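Local coordinates for protein peroxiredoxin (Clostridioides difficile, PDB 6TSB) that hydrolyses chitin through this glycoside hydrolase family 18 domain of a clostridial spore coat protein, which also carries a predicted peroxiredoxin part, at residues L43-N48 and P75-Q80; A56-F61 and K92-I97; Q319-N324 and I348-P353. All coordinates share one frame; numbering follows the deposited sequence.

Overall arrangement
Contacts 1 and 2 are neighbours in the family 18 barrel, with centres 11 Å apart. Contact 2 pairs two parallel strands, and contact 1 sets a loop against the helix that links them. Phe59 of contact 2 touches both Phe77 and Leu78 of contact 1. Contact 2 also borders Asp135 and Asp137, which fit the DxDxE signature of family 18. A bound PEG lies about 8 Å from the side chain of Phe61. Contact 3 is remote, its centre 57 Å from that of contact 1 and 55 Å from that of contact 2. Leu43 and Ala60 meet Trp332 of the second subunit, whose strand 328-332 probably lies beside strand 37-43, consistent with a domain-swapped dimer.

Contact 1. Residues L43-N48 and P75-Q80; sequences LGNPTN and PRFLNQ
The Phe77 ring lies with one face against the backbone of Gly44 and Asn45. Asn45 CA sits over its centre as a CH-pi contact, 3.7 Å from the Phe77 ring centroid. Gly44 C stands above the same face, nearer the rim, 3.5 Å from Phe77 CD2. Pro46 comes obliquely to the ring, with Pro46 CD 3.6 Å from Phe77 CD1. The Asn45 amide is not stacked on the ring. Its plane is turned 51° from the ring plane, and Asn45 ND2 lies 3.6 Å from Phe77 CE1. Phe77 CG is beside its backbone N (chi1 -69°), and from there the ring extends against the Gly44-Asn45 backbone.

These residues join two parts of the beta/alpha barrel of a family 18 chitinase domain: the loop after strand 37-43 and helix 75-83, which follows strand 56-64. The contact is near the surface, although Pro46 is buried. Phe77 also packs on Phe59 of that strand. Near the start of the loop, Leu43 N is hydrogen-bonded to Thr333 OG1 of the second subunit.

The polar part is a short relay. Asn45 OD1 accepts a hydrogen bond from Thr47 N, forming an Asx turn. It accepts a second from Thr47 OG1, 2.7 Å away, in the carbonyl plane and on a lone pair. Two donors of one residue thus fix the rotation of the Asn45 amide. Thr47 OG1 in turn accepts from Gln80 NE2 at 2.7 Å. This hydrogen bond is moderately bent, 149° at the hydrogen, and the hydroxyl oxygen lies in the Gln80 amide plane. Gln80 reaches it with a chain extended beyond CG. On the way it passes the proline, with Pro46 CG 3.7 Å from Gln80 CD. Pro46 CG also lies 3.5 Å from the backbone oxygen Phe77 O.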
ATOM      1  N   LEU A  43     -27.026   3.376 -12.682  1.00 45.48           N
ATOM      2  CA  LEU A  43     -27.228   4.515 -13.625  1.00 49.36           C
ATOM      3  C   LEU A  43     -26.716   4.149 -15.025  1.00 51.57           C
ATOM      4  O   LEU A  43     -25.480   4.144 -15.235  1.00 50.95           O
ATOM      5  CB  LEU A  43     -26.469   5.733 -13.098  1.00 48.01           C
ATOM      6  CG  LEU A  43     -26.599   6.993 -13.944  1.00 53.84           C
ATOM      7  CD1 LEU A  43     -28.063   7.424 -14.046  1.00 55.93           C
ATOM      8  CD2 LEU A  43     -25.702   8.114 -13.409  1.00 53.27           C
ATOM      9  N   GLY A  44     -27.620   3.901 -15.968  1.00 56.00           N
ATOM     10  CA  GLY A  44     -27.228   3.597 -17.357  1.00 53.53           C
ATOM     11  C   GLY A  44     -27.365   2.115 -17.616  1.00 55.17           C
ATOM     12  O   GLY A  44     -28.204   1.463 -16.918  1.00 51.51           O
ATOM     13  N   ASN A  45     -26.579   1.588 -18.558  1.00 51.05           N
ATOM     14  CA  ASN A  45     -26.745   0.198 -19.065  1.00 47.57           C
ATOM     15  C   ASN A  45     -26.433  -0.823 -17.973  1.00 46.39           C
ATOM     16  O   ASN A  45     -25.291  -0.941 -17.544  1.00 52.12           O
ATOM     17  CB  ASN A  45     -25.821  -0.061 -20.256  1.00 51.83           C
ATOM     18  CG  ASN A  45     -26.141  -1.382 -20.914  1.00 50.09           C
ATOM     19  OD1 ASN A  45     -26.122  -2.442 -20.273  1.00 42.77           O
ATOM     20  ND2 ASN A  45     -26.476  -1.290 -22.189  1.00 49.43           N
ATOM     21  N   PRO A  46     -27.381  -1.670 -17.531  1.00 43.37           N
ATOM     22  CA  PRO A  46     -27.139  -2.527 -16.371  1.00 46.61           C
ATOM     23  C   PRO A  46     -26.483  -3.898 -16.622  1.00 48.41           C
ATOM     24  O   PRO A  46     -26.569  -4.764 -15.736  1.00 47.55           O
ATOM     25  CB  PRO A  46     -28.583  -2.768 -15.902  1.00 41.93           C
ATOM     26  CG  PRO A  46     -29.307  -2.945 -17.211  1.00 41.65           C
ATOM     27  CD  PRO A  46     -28.729  -1.841 -18.077  1.00 41.29           C
ATOM     28  N   THR A  47     -25.907  -4.112 -17.807  1.00 53.92           N
ATOM     29  CA  THR A  47     -25.493  -5.457 -18.308  1.00 48.61           C
ATOM     30  C   THR A  47     -24.550  -6.134 -17.301  1.00 49.88           C
ATOM     31  O   THR A  47     -24.740  -7.365 -16.989  1.00 49.83           O
ATOM     32  CB  THR A  47     -24.889  -5.273 -19.704  1.00 49.63           C
ATOM     33  OG1 THR A  47     -25.987  -5.091 -20.605  1.00 44.54           O
ATOM     34  CG2 THR A  47     -24.022  -6.433 -20.118  1.00 44.76           C
ATOM     35  N   ASN A  48     -23.624  -5.344 -16.743  1.00 49.83           N
ATOM     36  CA  ASN A  48     -22.521  -5.849 -15.873  1.00 58.07           C
ATOM     37  C   ASN A  48     -22.894  -5.858 -14.377  1.00 53.38           C
ATOM     38  O   ASN A  48     -22.020  -6.073 -13.542  1.00 50.50           O
ATOM     39  CB  ASN A  48     -21.241  -5.075 -16.170  1.00 58.39           C
ATOM     40  CG  ASN A  48     -20.701  -5.385 -17.554  1.00 63.54           C
ATOM     41  OD1 ASN A  48     -20.685  -6.552 -17.965  1.00 56.40           O
ATOM     42  ND2 ASN A  48     -20.265  -4.355 -18.272  1.00 60.94           N
ATOM     43  N   PRO A  75     -36.478   3.318 -20.379  1.00 49.56           N
ATOM     44  CA  PRO A  75     -37.146   2.122 -19.847  1.00 47.38           C
ATOM     45  C   PRO A  75     -36.477   0.769 -20.156  1.00 46.82           C
ATOM     46  O   PRO A  75     -36.666  -0.159 -19.387  1.00 53.65           O
ATOM     47  CB  PRO A  75     -38.553   2.148 -20.477  1.00 50.84           C
ATOM     48  CG  PRO A  75     -38.494   3.194 -21.584  1.00 49.87           C
ATOM     49  CD  PRO A  75     -37.356   4.132 -21.237  1.00 44.54           C
ATOM     50  N   ARG A  76     -35.720   0.661 -21.248  1.00 45.86           N
ATOM     51  CA  ARG A  76     -35.175  -0.650 -21.679  1.00 47.06           C
ATOM     52  C   ARG A  76     -34.184  -1.163 -20.629  1.00 46.69           C
ATOM     53  O   ARG A  76     -34.139  -2.381 -20.410  1.00 47.78           O
ATOM     54  CB  ARG A  76     -34.551  -0.522 -23.071  1.00 51.53           C
ATOM     55  CG  ARG A  76     -33.263   0.283 -23.128  1.00 49.08           C
ATOM     56  CD  ARG A  76     -32.777   0.303 -24.563  1.00 51.40           C
ATOM     57  NE  ARG A  76     -31.451   0.878 -24.744  1.00 50.91           N
ATOM     58  CZ  ARG A  76     -31.202   2.183 -24.814  1.00 47.13           C
ATOM     59  NH1 ARG A  76     -32.191   3.053 -24.706  1.00 47.50           N
ATOM     60  NH2 ARG A  76     -29.962   2.610 -24.978  1.00 45.75           N
ATOM     61  N   PHE A  77     -33.419  -0.256 -20.016  1.00 46.99           N
ATOM     62  CA  PHE A  77     -32.457  -0.535 -18.914  1.00 47.23           C
ATOM     63  C   PHE A  77     -33.188  -1.095 -17.690  1.00 44.77           C
ATOM     64  O   PHE A  77     -32.675  -2.023 -17.039  1.00 48.01           O
ATOM     65  CB  PHE A  77     -31.679   0.728 -18.554  1.00 44.59           C
ATOM     66  CG  PHE A  77     -30.717   1.184 -19.621  1.00 48.03           C
ATOM     67  CD1 PHE A  77     -30.250   0.310 -20.597  1.00 50.14           C
ATOM     68  CD2 PHE A  77     -30.254   2.495 -19.634  1.00 49.20           C
ATOM     69  CE1 PHE A  77     -29.358   0.746 -21.568  1.00 46.93           C
ATOM     70  CE2 PHE A  77     -29.387   2.933 -20.624  1.00 51.69           C
ATOM     71  CZ  PHE A  77     -28.943   2.058 -21.586  1.00 49.97           C
ATOM     72  N   LEU A  78     -34.373  -0.577 -17.411  1.00 43.31           N
ATOM     73  CA  LEU A  78     -35.136  -0.983 -16.216  1.00 45.52           C
ATOM     74  C   LEU A  78     -35.714  -2.376 -16.493  1.00 45.58           C
ATOM     75  O   LEU A  78     -35.713  -3.215 -15.575  1.00 43.87           O
ATOM     76  CB  LEU A  78     -36.237   0.044 -15.923  1.00 41.47           C
ATOM     77  CG  LEU A  78     -37.238  -0.386 -14.845  1.00 45.34           C
ATOM     78  CD1 LEU A  78     -36.536  -0.670 -13.526  1.00 45.32           C
ATOM     79  CD2 LEU A  78     -38.318   0.663 -14.627  1.00 48.13           C
ATOM     80  N   ASN A  79     -36.237  -2.607 -17.695  1.00 44.76           N
ATOM     81  CA  ASN A  79     -36.776  -3.942 -18.056  1.00 45.20           C
ATOM     82  C   ASN A  79     -35.625  -4.945 -18.019  1.00 43.62           C
ATOM     83  O   ASN A  79     -35.829  -6.048 -17.479  1.00 49.18           O
ATOM     84  CB  ASN A  79     -37.483  -3.927 -19.409  1.00 52.79           C
ATOM     85  CG  ASN A  79     -38.778  -3.147 -19.365  1.00 53.47           C
ATOM     86  OD1 ASN A  79     -39.060  -2.375 -20.279  1.00 49.11           O
ATOM     87  ND2 ASN A  79     -39.551  -3.337 -18.308  1.00 47.71           N
ATOM     88  N   GLN A  80     -34.461  -4.578 -18.557  1.00 42.50           N
ATOM     89  CA  GLN A  80     -33.269  -5.463 -18.558  1.00 46.25           C
ATOM     90  C   GLN A  80     -32.945  -5.830 -17.109  1.00 47.78           C
ATOM     91  O   GLN A  80     -32.854  -7.021 -16.791  1.00 55.33           O
ATOM     92  CB  GLN A  80     -32.082  -4.780 -19.232  1.00 44.26           C
ATOM     93  CG  GLN A  80     -30.914  -5.725 -19.472  1.00 42.45           C
ATOM     94  CD  GLN A  80     -29.765  -5.045 -20.163  1.00 38.22           C
ATOM     95  OE1 GLN A  80     -29.959  -4.062 -20.869  1.00 35.80           O
ATOM     96  NE2 GLN A  80     -28.564  -5.562 -19.964  1.00 37.87           N
TER

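Contact 2. Residues A56-F61 and K92-I97; sequences AVIFAF and KVIVAI
Val57 N donates to Lys92 O at 2.9 Å, the first of four backbone hydrogen bonds across two parallel strands. Ile94 N then donates to Val57 O, Phe59 N to Ile94 O, and Ala96 N to Phe59 O. The Phe59 N to Ile94 O bond is 2.7 Å long, and its donor is tilted 18° from the carbonyl plane. Close CA-H...O contacts accompany the bonds, such as Ile58 CA to Ile94 O at 3.3 Å. The strand segments run the same way, 28° apart, as neighbours in a twisted barrel do.

Strands 56-64 and 92-98 are adjacent staves of the family 18 barrel, joined through helix 75-83 in a beta-alpha-beta crossover. Apolar contacts form on both faces. Facing the helix, Val57 and Val93 lie side by side. Val57 CG1 is anti to the carbonyl carbon (chi1 -70°), which leaves CG2 to meet Val93 CG2 at 3.9 Å. Val57 also packs on Leu81, and Val93 on Leu82. On the other face Ile58 CG2 touches Ala96 CB at 3.7 Å, beside Tyr41. Ile94 and Ala96 there meet Asp135 of the next strand.

One aromatic contact ends the ladder. A cis peptide joins Ala60 to Phe61. Ala60 CB stands over the centre of the Phe61 ring, while Ala96 O lies in plane at its edge, 3.7 Å from Phe61 CD1.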
ATOM      1  N   ALA A  56     -30.307  -6.014  -3.384  1.00 43.17           N
ATOM      2  CA  ALA A  56     -31.182  -5.032  -4.042  1.00 45.72           C
ATOM      3  C   ALA A  56     -30.396  -4.153  -5.011  1.00 41.87           C
ATOM      4  O   ALA A  56     -29.201  -3.854  -4.777  1.00 43.23           O
ATOM      5  CB  ALA A  56     -31.864  -4.195  -3.002  1.00 47.90           C
ATOM      6  N   VAL A  57     -31.082  -3.796  -6.085  1.00 39.79           N
ATOM      7  CA  VAL A  57     -30.620  -2.873  -7.154  1.00 42.55           C
ATOM      8  C   VAL A  57     -31.610  -1.708  -7.188  1.00 39.01           C
ATOM      9  O   VAL A  57     -32.869  -1.943  -7.069  1.00 34.86           O
ATOM     10  CB  VAL A  57     -30.523  -3.582  -8.521  1.00 44.94           C
ATOM     11  CG1 VAL A  57     -29.384  -4.574  -8.531  1.00 50.70           C
ATOM     12  CG2 VAL A  57     -31.817  -4.281  -8.912  1.00 41.60           C
ATOM     13  N   ILE A  58     -31.067  -0.506  -7.334  1.00 36.45           N
ATOM     14  CA  ILE A  58     -31.874   0.736  -7.356  1.00 40.30           C
ATOM     15  C   ILE A  58     -31.645   1.340  -8.731  1.00 39.53           C
ATOM     16  O   ILE A  58     -30.563   1.878  -8.948  1.00 38.44           O
ATOM     17  CB  ILE A  58     -31.509   1.708  -6.212  1.00 40.21           C
ATOM     18  CG1 ILE A  58     -31.612   1.068  -4.827  1.00 45.04           C
ATOM     19  CG2 ILE A  58     -32.383   2.937  -6.303  1.00 42.19           C
ATOM     20  CD1 ILE A  58     -31.325   2.027  -3.668  1.00 47.21           C
ATOM     21  N   PHE A  59     -32.630   1.206  -9.621  1.00 42.51           N
ATOM     22  CA  PHE A  59     -32.608   1.836 -10.963  1.00 42.01           C
ATOM     23  C   PHE A  59     -32.618   3.358 -10.806  1.00 40.28           C
ATOM     24  O   PHE A  59     -33.539   3.900 -10.172  1.00 42.19           O
ATOM     25  CB  PHE A  59     -33.807   1.402 -11.808  1.00 42.50           C
ATOM     26  CG  PHE A  59     -33.837   2.096 -13.146  1.00 47.01           C
ATOM     27  CD1 PHE A  59     -32.952   1.733 -14.154  1.00 51.41           C
ATOM     28  CD2 PHE A  59     -34.718   3.132 -13.395  1.00 49.13           C
ATOM     29  CE1 PHE A  59     -32.958   2.378 -15.382  1.00 50.49           C
ATOM     30  CE2 PHE A  59     -34.715   3.786 -14.621  1.00 50.36           C
ATOM     31  CZ  PHE A  59     -33.829   3.416 -15.608  1.00 50.42           C
ATOM     32  N   ALA A  60     -31.675   4.041 -11.436  1.00 42.35           N
ATOM     33  CA  ALA A  60     -31.634   5.515 -11.493  1.00 40.82           C
ATOM     34  C   ALA A  60     -31.687   6.012 -12.950  1.00 47.31           C
ATOM     35  O   ALA A  60     -30.866   5.611 -13.772  1.00 46.15           O
ATOM     36  CB  ALA A  60     -30.386   5.952 -10.779  1.00 43.66           C
ATOM     37  N   PHE A  61     -32.637   6.892 -13.295  1.00 42.35           N
ATOM     38  CA  PHE A  61     -33.692   7.407 -12.426  1.00 46.45           C
ATOM     39  C   PHE A  61     -35.041   7.465 -13.163  1.00 41.52           C
ATOM     40  O   PHE A  61     -35.055   7.435 -14.364  1.00 45.13           O
ATOM     41  CB  PHE A  61     -33.423   8.860 -12.025  1.00 45.91           C
ATOM     42  CG  PHE A  61     -32.203   9.107 -11.189  1.00 42.00           C
ATOM     43  CD1 PHE A  61     -32.222   8.852  -9.833  1.00 44.27           C
ATOM     44  CD2 PHE A  61     -31.060   9.657 -11.745  1.00 45.56           C
ATOM     45  CE1 PHE A  61     -31.099   9.106  -9.057  1.00 49.09           C
ATOM     46  CE2 PHE A  61     -29.942   9.919 -10.965  1.00 47.50           C
ATOM     47  CZ  PHE A  61     -29.965   9.642  -9.619  1.00 47.27           C
ATOM     48  N   LYS A  92     -34.362  -7.584  -5.059  1.00 51.75           N
ATOM     49  CA  LYS A  92     -35.306  -6.452  -4.904  1.00 50.27           C
ATOM     50  C   LYS A  92     -34.918  -5.424  -5.960  1.00 46.95           C
ATOM     51  O   LYS A  92     -33.711  -5.060  -6.022  1.00 44.91           O
ATOM     52  CB  LYS A  92     -35.266  -5.878  -3.483  1.00 48.73           C
ATOM     53  CG  LYS A  92     -36.048  -6.677  -2.446  1.00 51.87           C
ATOM     54  CD  LYS A  92     -35.808  -6.205  -1.022  1.00 56.83           C
ATOM     55  CE  LYS A  92     -36.938  -6.535  -0.071  1.00 62.11           C
ATOM     56  NZ  LYS A  92     -36.754  -7.846   0.589  1.00 66.13           N
ATOM     57  N   VAL A  93     -35.894  -5.015  -6.772  1.00 42.14           N
ATOM     58  CA  VAL A  93     -35.683  -3.992  -7.818  1.00 43.42           C
ATOM     59  C   VAL A  93     -36.476  -2.739  -7.433  1.00 40.49           C
ATOM     60  O   VAL A  93     -37.720  -2.773  -7.351  1.00 40.11           O
ATOM     61  CB  VAL A  93     -36.026  -4.534  -9.217  1.00 47.29           C
ATOM     62  CG1 VAL A  93     -35.630  -3.514 -10.273  1.00 45.99           C
ATOM     63  CG2 VAL A  93     -35.357  -5.884  -9.482  1.00 49.80           C
ATOM     64  N   ILE A  94     -35.743  -1.654  -7.269  1.00 39.18           N
ATOM     65  CA  ILE A  94     -36.250  -0.366  -6.755  1.00 40.69           C
ATOM     66  C   ILE A  94     -36.016   0.634  -7.867  1.00 38.08           C
ATOM     67  O   ILE A  94     -34.969   0.510  -8.527  1.00 42.36           O
ATOM     68  CB  ILE A  94     -35.492   0.036  -5.474  1.00 42.32           C
ATOM     69  CG1 ILE A  94     -35.439  -1.098  -4.450  1.00 44.83           C
ATOM     70  CG2 ILE A  94     -36.061   1.317  -4.864  1.00 42.81           C
ATOM     71  CD1 ILE A  94     -36.781  -1.632  -4.077  1.00 47.33           C
ATOM     72  N   VAL A  95     -36.917   1.609  -8.001  1.00 38.10           N
ATOM     73  CA  VAL A  95     -36.696   2.810  -8.845  1.00 36.57           C
ATOM     74  C   VAL A  95     -36.511   4.017  -7.929  1.00 38.95           C
ATOM     75  O   VAL A  95     -37.340   4.285  -7.025  1.00 41.08           O
ATOM     76  CB  VAL A  95     -37.827   3.029  -9.867  1.00 40.76           C
ATOM     77  CG1 VAL A  95     -37.690   4.368 -10.575  1.00 42.30           C
ATOM     78  CG2 VAL A  95     -37.872   1.902 -10.892  1.00 42.02           C
ATOM     79  N   ALA A  96     -35.449   4.736  -8.220  1.00 38.36           N
ATOM     80  CA  ALA A  96     -35.125   6.036  -7.637  1.00 41.62           C
ATOM     81  C   ALA A  96     -35.723   7.113  -8.536  1.00 44.41           C
ATOM     82  O   ALA A  96     -35.512   7.062  -9.776  1.00 40.94           O
ATOM     83  CB  ALA A  96     -33.637   6.185  -7.500  1.00 42.10           C
ATOM     84  N   ILE A  97     -36.448   8.034  -7.909  1.00 41.27           N
ATOM     85  CA  ILE A  97     -37.042   9.218  -8.570  1.00 39.19           C
ATOM     86  C   ILE A  97     -36.188  10.393  -8.146  1.00 39.26           C
ATOM     87  O   ILE A  97     -36.079  10.610  -6.931  1.00 43.92           O
ATOM     88  CB  ILE A  97     -38.497   9.378  -8.135  1.00 39.51           C
ATOM     89  CG1 ILE A  97     -39.351   8.151  -8.460  1.00 44.98           C
ATOM     90  CG2 ILE A  97     -39.093  10.643  -8.729  1.00 44.28           C
ATOM     91  CD1 ILE A  97     -40.731   8.182  -7.811  1.00 42.14           C
TER

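Contact 3. Residues Q319-N324 and I348-P353; sequences QYVLRN and IGINDP
Leu322 lays its CD1 methyl over the end of helix 341-351, 3.5 Å from the backbone oxygen Gly349 O. This is helix-to-helix packing in the C-terminal part of the family 18 chain. Strand 328-332, between helices 311-323 and 341-351 in the chain, probably completes the barrel of the second subunit, since Trp332 and Thr333 of that subunit meet Leu43 of this one. No hydrogen bond crosses between the two segments. The same Leu322 CD1 also meets the ring of Pro353, 4.0 Å from Pro353 CG. The other branch is looser, with Leu322 CD2 4.2 Å from Ile350 O.

Pro353 follows the point where Asp352 leaves helical angles, and it starts helix 353-361. It lies against Ile25 of the second subunit. On another side of helix 311-323, Tyr320 OH is hydrogen-bonded to Asp238 OD1 of that subunit, so helix 311-323 and Pro353 also meet the second subunit.

Val321 makes the remaining apolar contact. Its side chain crosses that of Ile350 at about a right angle. The two meet by single methyls, Val321 CG1 and Ile350 CD1, 3.7 Å apart.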
ATOM      1  N   GLN A 319      14.904  -1.023  11.644  1.00 50.65           N
ATOM      2  CA  GLN A 319      14.390  -1.299  13.020  1.00 50.24           C
ATOM      3  C   GLN A 319      15.155  -2.502  13.592  1.00 43.68           C
ATOM      4  O   GLN A 319      15.709  -2.385  14.700  1.00 48.34           O
ATOM      5  CB  GLN A 319      12.876  -1.573  13.057  1.00 51.32           C
ATOM      6  CG  GLN A 319      11.995  -0.328  12.930  1.00 49.89           C
ATOM      7  CD  GLN A 319      12.225   0.646  14.059  1.00 57.97           C
ATOM      8  OE1 GLN A 319      12.896   1.664  13.886  1.00 54.88           O
ATOM      9  NE2 GLN A 319      11.712   0.317  15.238  1.00 61.97           N
ATOM     10  N   TYR A 320      15.177  -3.608  12.850  1.00 37.77           N
ATOM     11  CA  TYR A 320      15.853  -4.872  13.223  1.00 44.12           C
ATOM     12  C   TYR A 320      17.295  -4.551  13.616  1.00 44.78           C
ATOM     13  O   TYR A 320      17.783  -5.115  14.587  1.00 47.81           O
ATOM     14  CB  TYR A 320      15.716  -5.896  12.096  1.00 45.56           C
ATOM     15  CG  TYR A 320      16.207  -7.277  12.432  1.00 50.80           C
ATOM     16  CD1 TYR A 320      17.565  -7.588  12.460  1.00 47.00           C
ATOM     17  CD2 TYR A 320      15.300  -8.300  12.705  1.00 52.46           C
ATOM     18  CE1 TYR A 320      18.000  -8.876  12.755  1.00 46.35           C
ATOM     19  CE2 TYR A 320      15.723  -9.594  12.994  1.00 46.65           C
ATOM     20  CZ  TYR A 320      17.076  -9.886  13.013  1.00 51.86           C
ATOM     21  OH  TYR A 320      17.454 -11.170  13.311  1.00 52.89           O
ATOM     22  N   VAL A 321      17.945  -3.641  12.896  1.00 43.25           N
ATOM     23  CA  VAL A 321      19.363  -3.276  13.151  1.00 42.77           C
ATOM     24  C   VAL A 321      19.434  -2.677  14.557  1.00 45.13           C
ATOM     25  O   VAL A 321      20.389  -2.964  15.332  1.00 45.06           O
ATOM     26  CB  VAL A 321      19.912  -2.323  12.057  1.00 44.64           C
ATOM     27  CG1 VAL A 321      21.125  -1.527  12.518  1.00 43.72           C
ATOM     28  CG2 VAL A 321      20.253  -3.073  10.778  1.00 42.77           C
ATOM     29  N   LEU A 322      18.490  -1.807  14.859  1.00 49.42           N
ATOM     30  CA  LEU A 322      18.539  -0.997  16.095  1.00 53.28           C
ATOM     31  C   LEU A 322      18.065  -1.865  17.270  1.00 48.58           C
ATOM     32  O   LEU A 322      18.618  -1.736  18.341  1.00 45.75           O
ATOM     33  CB  LEU A 322      17.656   0.235  15.882  1.00 57.91           C
ATOM     34  CG  LEU A 322      18.208   1.265  14.892  1.00 59.09           C
ATOM     35  CD1 LEU A 322      17.068   2.074  14.296  1.00 53.70           C
ATOM     36  CD2 LEU A 322      19.233   2.176  15.576  1.00 53.20           C
ATOM     37  N   ARG A 323      17.072  -2.727  17.075  1.00 49.76           N
ATOM     38  CA  ARG A 323      16.521  -3.494  18.218  1.00 55.29           C
ATOM     39  C   ARG A 323      17.579  -4.554  18.548  1.00 54.52           C
ATOM     40  O   ARG A 323      17.910  -4.641  19.748  1.00 54.54           O
ATOM     41  CB  ARG A 323      15.056  -3.904  17.988  1.00 54.95           C
ATOM     42  CG  ARG A 323      14.775  -5.375  17.718  1.00 66.12           C
ATOM     43  CD  ARG A 323      13.273  -5.672  17.727  1.00 71.24           C
ATOM     44  NE  ARG A 323      12.550  -4.927  16.697  1.00 76.85           N
ATOM     45  CZ  ARG A 323      12.357  -5.326  15.435  1.00 82.49           C
ATOM     46  NH1 ARG A 323      11.711  -4.538  14.589  1.00 96.25           N
ATOM     47  NH2 ARG A 323      12.782  -6.508  15.016  1.00 83.30           N
ATOM     48  N   ASN A 324      18.244  -5.133  17.531  1.00 52.26           N
ATOM     49  CA  ASN A 324      19.184  -6.280  17.668  1.00 43.31           C
ATOM     50  C   ASN A 324      20.665  -5.887  17.831  1.00 46.88           C
ATOM     51  O   ASN A 324      21.533  -6.827  17.824  1.00 48.57           O
ATOM     52  CB  ASN A 324      18.968  -7.235  16.511  1.00 45.54           C
ATOM     53  CG  ASN A 324      17.636  -7.930  16.638  1.00 48.36           C
ATOM     54  OD1 ASN A 324      16.713  -7.637  15.886  1.00 57.05           O
ATOM     55  ND2 ASN A 324      17.540  -8.862  17.579  1.00 43.62           N
ATOM     56  N   ILE A 348      17.773   7.500   7.010  1.00 50.72           N
ATOM     57  CA  ILE A 348      16.834   8.069   8.018  1.00 60.75           C
ATOM     58  C   ILE A 348      16.413   6.921   8.961  1.00 54.30           C
ATOM     59  O   ILE A 348      16.365   7.157  10.197  1.00 44.84           O
ATOM     60  CB  ILE A 348      15.665   8.807   7.314  1.00 66.40           C
ATOM     61  CG1 ILE A 348      16.147  10.041   6.543  1.00 71.25           C
ATOM     62  CG2 ILE A 348      14.576   9.185   8.304  1.00 72.75           C
ATOM     63  CD1 ILE A 348      17.041  10.975   7.342  1.00 75.47           C
ATOM     64  N   GLY A 349      16.217   5.718   8.406  1.00 47.66           N
ATOM     65  CA  GLY A 349      15.863   4.474   9.121  1.00 53.91           C
ATOM     66  C   GLY A 349      16.750   4.222  10.331  1.00 52.82           C
ATOM     67  O   GLY A 349      16.195   3.791  11.387  1.00 52.03           O
ATOM     68  N   ILE A 350      18.047   4.496  10.170  1.00 46.39           N
ATOM     69  CA  ILE A 350      19.119   4.421  11.205  1.00 49.75           C
ATOM     70  C   ILE A 350      19.226   5.728  11.993  1.00 46.87           C
ATOM     71  O   ILE A 350      19.442   5.630  13.207  1.00 50.91           O
ATOM     72  CB  ILE A 350      20.492   4.087  10.563  1.00 48.11           C
ATOM     73  CG1 ILE A 350      20.490   2.714   9.888  1.00 51.92           C
ATOM     74  CG2 ILE A 350      21.617   4.212  11.578  1.00 45.54           C
ATOM     75  CD1 ILE A 350      20.094   1.575  10.795  1.00 56.06           C
ATOM     76  N   ASN A 351      19.189   6.904  11.361  1.00 48.31           N
ATOM     77  CA  ASN A 351      19.627   8.168  12.042  1.00 53.29           C
ATOM     78  C   ASN A 351      18.455   8.933  12.691  1.00 57.55           C
ATOM     79  O   ASN A 351      18.718   9.689  13.672  1.00 63.08           O
ATOM     80  CB  ASN A 351      20.423   9.067  11.089  1.00 50.06           C
ATOM     81  CG  ASN A 351      21.770   8.460  10.776  1.00 55.06           C
ATOM     82  OD1 ASN A 351      21.954   7.861   9.715  1.00 55.50           O
ATOM     83  ND2 ASN A 351      22.688   8.529  11.727  1.00 49.02           N
ATOM     84  N   ASP A 352      17.227   8.805  12.171  1.00 58.10           N
ATOM     85  CA  ASP A 352      16.045   9.562  12.683  1.00 59.20           C
ATOM     86  C   ASP A 352      14.787   8.753  12.387  1.00 56.11           C
ATOM     87  O   ASP A 352      13.924   9.147  11.608  1.00 56.71           O
ATOM     88  CB  ASP A 352      16.000  10.976  12.102  1.00 69.31           C
ATOM     89  CG  ASP A 352      15.805  12.040  13.166  1.00 81.33           C
ATOM     90  OD1 ASP A 352      14.790  11.957  13.898  1.00 82.67           O
ATOM     91  OD2 ASP A 352      16.694  12.917  13.285  1.00 88.14           O
ATOM     92  N   PRO A 353      14.638   7.571  13.017  1.00 57.85           N
ATOM     93  CA  PRO A 353      13.569   6.646  12.638  1.00 64.08           C
ATOM     94  C   PRO A 353      12.163   7.213  12.920  1.00 63.50           C
ATOM     95  O   PRO A 353      11.219   6.727  12.329  1.00 68.34           O
ATOM     96  CB  PRO A 353      13.838   5.362  13.446  1.00 59.62           C
ATOM     97  CG  PRO A 353      15.146   5.604  14.201  1.00 60.19           C
ATOM     98  CD  PRO A 353      15.457   7.087  14.137  1.00 59.06           C
TER